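Local coordinates for protein RNA-dependent RNA polymerase (Toscana virus, PDB 6QW0) that carries a cap-snatching endonuclease domain that probably cleaves capped host RNAs, with bound manganese, to supply primers for viral transcription, at residues Y24-Y29 with R192-R197. Residues are numbered along the deposited sequence; the frame is centred on the assembly and turned at random.
Sequences YESSIY and RFRLAR. With SO4 (sulfate ion), chain E.
Arg194 reaches out from its helix to Ser26 and Ile28, and a sulfate ion, probably from the crystallisation liquor, bridges the two segments. The direct contact is by van der Waals packing alone. The CD1 methyl of Ile28 lies over one face of the Arg194 guanidinium, above the NH1 side of the group rather than its centre, and is 3.8 Å from NH1. The two side chains run alongside each other, pointing opposite ways. Isoleucine suits this place because its longer branch offers an apolar surface to the flat guanidinium while leaving that group's N-H edge available. Ser26 OG also comes near Arg194 NH2, but at 3.7 Å this is proximity without a bond.

The polar link runs through the sulfate. Arg194 extends from CG to NE, long enough to present its guanidinium edge to sulfate O2, which lies near the group's plane. NH2 donates a nearly straight bond to O2 (2.9 Å, 166°), whereas NH1 adds only a weak one. From the loop, Ser26 OG donates to O4 at 2.7 Å. A chi1 of 51° turns this short hydroxyl back over its own backbone, where it meets O4. The backbone N of Ile28 gives O4 a second bond (2.9 Å), and Tyr29 N donates to a third oxygen, O1. Two amides, a hydroxyl and an arginine together probably offset the anion's charge, forming a small anion site whose occupant here need not be a natural ligand.

Arg194 is itself positioned from outside: its NE bonds to Phe172 O, and the Phe172 ring makes a cation-pi contact with it. Asn187 OD1 accepts from Ser27 N, and Val190 packs against Ser26 and Ile28. Sulfate and packing thus join the loop after strand 22-25, which pairs with strand 174-177, to helix 183-203.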
ATOM      1  N   TYR A  24       9.909  -9.942  -5.786  1.00 22.02           N
ATOM      2  CA  TYR A  24      11.098  -9.217  -5.369  1.00 22.79           C
ATOM      3  C   TYR A  24      11.603  -9.827  -4.074  1.00 23.46           C
ATOM      4  O   TYR A  24      10.808 -10.143  -3.190  1.00 23.92           O
ATOM      5  CB  TYR A  24      10.801  -7.745  -5.106  1.00 24.45           C
ATOM      6  CG  TYR A  24      10.343  -6.932  -6.291  1.00 24.08           C
ATOM      7  CD1 TYR A  24      11.257  -6.286  -7.095  1.00 22.13           C
ATOM      8  CD2 TYR A  24       8.994  -6.769  -6.562  1.00 23.56           C
ATOM      9  CE1 TYR A  24      10.858  -5.502  -8.154  1.00 23.88           C
ATOM     10  CE2 TYR A  24       8.579  -5.990  -7.639  1.00 23.47           C
ATOM     11  CZ  TYR A  24       9.526  -5.359  -8.418  1.00 24.29           C
ATOM     12  OH  TYR A  24       9.164  -4.563  -9.481  1.00 28.12           O
ATOM     13  N   GLU A  25      12.914 -10.000  -3.962  1.00 25.21           N
ATOM     14  CA  GLU A  25      13.500 -10.484  -2.719  1.00 25.10           C
ATOM     15  C   GLU A  25      14.154  -9.327  -1.984  1.00 24.64           C
ATOM     16  O   GLU A  25      14.799  -8.474  -2.601  1.00 26.78           O
ATOM     17  CB  GLU A  25      14.531 -11.585  -2.992  1.00 27.16           C
ATOM     18  CG  GLU A  25      13.918 -12.916  -3.428  1.00 33.17           C
ATOM     19  CD  GLU A  25      13.419 -12.897  -4.867  1.00 42.84           C
ATOM     20  OE1 GLU A  25      12.286 -13.364  -5.116  1.00 47.34           O
ATOM     21  OE2 GLU A  25      14.160 -12.413  -5.752  1.00 43.02           O
ATOM     22  N   SER A  26      13.993  -9.300  -0.660  1.00 27.30           N
ATOM     23  CA  SER A  26      14.690  -8.298   0.131  1.00 24.85           C
ATOM     24  C   SER A  26      16.187  -8.608   0.183  1.00 27.28           C
ATOM     25  O   SER A  26      16.632  -9.735  -0.066  1.00 31.00           O
ATOM     26  CB  SER A  26      14.116  -8.207   1.548  1.00 28.36           C
ATOM     27  OG  SER A  26      14.038  -9.473   2.177  1.00 31.48           O
ATOM     28  N   SER A  27      16.960  -7.579   0.499  1.00 25.99           N
ATOM     29  CA  SER A  27      18.413  -7.672   0.603  1.00 29.00           C
ATOM     30  C   SER A  27      18.867  -6.807   1.770  1.00 27.60           C
ATOM     31  O   SER A  27      19.774  -5.981   1.659  1.00 33.42           O
ATOM     32  CB  SER A  27      19.079  -7.262  -0.708  1.00 28.33           C
ATOM     33  OG  SER A  27      18.794  -5.904  -1.019  1.00 32.04           O
ATOM     34  N   ILE A  28      18.203  -6.987   2.907  1.00 30.80           N
ATOM     35  CA  ILE A  28      18.471  -6.146   4.066  1.00 32.71           C
ATOM     36  C   ILE A  28      19.758  -6.593   4.737  1.00 40.64           C
ATOM     37  O   ILE A  28      20.561  -5.767   5.194  1.00 45.36           O
ATOM     38  CB  ILE A  28      17.276  -6.184   5.036  1.00 27.75           C
ATOM     39  CG1 ILE A  28      16.050  -5.516   4.412  1.00 29.43           C
ATOM     40  CG2 ILE A  28      17.627  -5.513   6.347  1.00 33.41           C
ATOM     41  CD1 ILE A  28      14.753  -5.843   5.159  1.00 31.00           C
ATOM     42  N   TYR A  29      19.972  -7.905   4.797  1.00 32.08           N
ATOM     43  CA  TYR A  29      21.206  -8.501   5.314  1.00 45.95           C
ATOM     44  C   TYR A  29      21.314  -8.173   6.799  1.00 40.15           C
ATOM     45  O   TYR A  29      20.337  -8.349   7.542  1.00 42.88           O
ATOM     46  CB  TYR A  29      22.402  -8.134   4.433  1.00 46.66           C
ATOM     47  CG  TYR A  29      22.253  -8.659   3.026  1.00 43.38           C
ATOM     48  CD1 TYR A  29      22.825  -8.014   1.937  1.00 47.37           C
ATOM     49  CD2 TYR A  29      21.521  -9.812   2.791  1.00 48.40           C
ATOM     50  CE1 TYR A  29      22.674  -8.518   0.646  1.00 46.44           C
ATOM     51  CE2 TYR A  29      21.362 -10.319   1.517  1.00 50.07           C
ATOM     52  CZ  TYR A  29      21.942  -9.670   0.443  1.00 49.22           C
ATOM     53  OH  TYR A  29      21.783 -10.175  -0.835  1.00 60.25           O
ATOM     54  N   ARG A 192      10.134  -2.214   7.257  1.00 20.93           N
ATOM     55  CA  ARG A 192       9.045  -1.702   8.082  1.00 22.15           C
ATOM     56  C   ARG A 192       8.085  -2.812   8.500  1.00 20.90           C
ATOM     57  O   ARG A 192       7.550  -2.781   9.618  1.00 23.15           O
ATOM     58  CB  ARG A 192       8.288  -0.597   7.322  1.00 22.93           C
ATOM     59  CG  ARG A 192       9.116   0.670   7.087  1.00 25.13           C
ATOM     60  CD  ARG A 192       8.290   1.776   6.360  1.00 21.61           C
ATOM     61  NE  ARG A 192       7.133   2.203   7.142  1.00 23.22           N
ATOM     62  CZ  ARG A 192       7.024   3.376   7.761  1.00 23.50           C
ATOM     63  NH1 ARG A 192       8.004   4.274   7.688  1.00 23.64           N
ATOM     64  NH2 ARG A 192       5.936   3.650   8.464  1.00 24.55           N
ATOM     65  N   PHE A 193       7.837  -3.787   7.610  1.00 21.89           N
ATOM     66  CA  PHE A 193       6.961  -4.910   7.942  1.00 21.09           C
ATOM     67  C   PHE A 193       7.556  -5.739   9.072  1.00 22.63           C
ATOM     68  O   PHE A 193       6.849  -6.108  10.016  1.00 24.50           O
ATOM     69  CB  PHE A 193       6.714  -5.780   6.699  1.00 21.70           C
ATOM     70  CG  PHE A 193       5.803  -6.960   6.926  1.00 24.66           C
ATOM     71  CD1 PHE A 193       4.534  -6.796   7.469  1.00 22.54           C
ATOM     72  CD2 PHE A 193       6.202  -8.240   6.546  1.00 27.07           C
ATOM     73  CE1 PHE A 193       3.690  -7.882   7.654  1.00 23.30           C
ATOM     74  CE2 PHE A 193       5.354  -9.331   6.722  1.00 27.41           C
ATOM     75  CZ  PHE A 193       4.105  -9.156   7.272  1.00 28.27           C
ATOM     76  N   ARG A 194       8.857  -6.019   8.998  1.00 24.07           N
ATOM     77  CA  ARG A 194       9.496  -6.822  10.037  1.00 24.71           C
ATOM     78  C   ARG A 194       9.409  -6.128  11.387  1.00 26.29           C
ATOM     79  O   ARG A 194       9.118  -6.765  12.409  1.00 24.69           O
ATOM     80  CB  ARG A 194      10.950  -7.090   9.667  1.00 23.46           C
ATOM     81  CG  ARG A 194      11.114  -7.998   8.454  1.00 25.69           C
ATOM     82  CD  ARG A 194      12.579  -8.164   8.131  1.00 26.24           C
ATOM     83  NE  ARG A 194      12.803  -9.149   7.081  1.00 24.74           N
ATOM     84  CZ  ARG A 194      14.008  -9.549   6.689  1.00 28.50           C
ATOM     85  NH1 ARG A 194      15.099  -9.045   7.263  1.00 31.75           N
ATOM     86  NH2 ARG A 194      14.122 -10.448   5.723  1.00 28.38           N
ATOM     87  N   LEU A 195       9.642  -4.818  11.405  1.00 23.96           N
ATOM     88  CA  LEU A 195       9.553  -4.075  12.655  1.00 23.83           C
ATOM     89  C   LEU A 195       8.119  -4.038  13.163  1.00 23.77           C
ATOM     90  O   LEU A 195       7.872  -4.155  14.370  1.00 26.59           O
ATOM     91  CB  LEU A 195      10.100  -2.662  12.454  1.00 24.74           C
ATOM     92  CG  LEU A 195      10.025  -1.776  13.693  1.00 26.34           C
ATOM     93  CD1 LEU A 195      10.851  -2.393  14.832  1.00 26.31           C
ATOM     94  CD2 LEU A 195      10.513  -0.377  13.363  1.00 26.03           C
ATOM     95  N   ALA A 196       7.156  -3.886  12.246  1.00 23.26           N
ATOM     96  CA  ALA A 196       5.752  -3.878  12.637  1.00 24.86           C
ATOM     97  C   ALA A 196       5.344  -5.200  13.266  1.00 28.02           C
ATOM     98  O   ALA A 196       4.575  -5.219  14.236  1.00 27.26           O
ATOM     99  CB  ALA A 196       4.874  -3.557  11.430  1.00 24.12           C
ATOM    100  N   ARG A 197       5.859  -6.318  12.738  1.00 24.86           N
ATOM    101  CA  ARG A 197       5.572  -7.620  13.334  1.00 26.99           C
ATOM    102  C   ARG A 197       6.147  -7.719  14.741  1.00 26.76           C
ATOM    103  O   ARG A 197       5.499  -8.267  15.641  1.00 29.30           O
ATOM    104  CB  ARG A 197       6.136  -8.738  12.463  1.00 25.40           C
ATOM    105  CG  ARG A 197       5.346  -8.977  11.185  1.00 24.22           C
ATOM    106  CD  ARG A 197       6.112  -9.848  10.216  1.00 31.03           C
ATOM    107  NE  ARG A 197       6.472 -11.148  10.781  1.00 35.38           N
ATOM    108  CZ  ARG A 197       6.512 -12.279  10.078  1.00 43.45           C
ATOM    109  NH1 ARG A 197       6.199 -12.275   8.788  1.00 35.15           N
ATOM    110  NH2 ARG A 197       6.863 -13.417  10.662  1.00 46.26           N
TER
HETATM  111  S   SO4 E 303      17.304 -10.449   3.657  1.00 42.63           S
HETATM  112  O1  SO4 E 303      18.686  -9.993   3.673  1.00 46.70           O
HETATM  113  O2  SO4 E 303      16.921 -10.924   4.983  1.00 48.29           O
HETATM  114  O3  SO4 E 303      17.166 -11.532   2.682  1.00 51.66           O
HETATM  115  O4  SO4 E 303      16.459  -9.327   3.277  1.00 34.43           O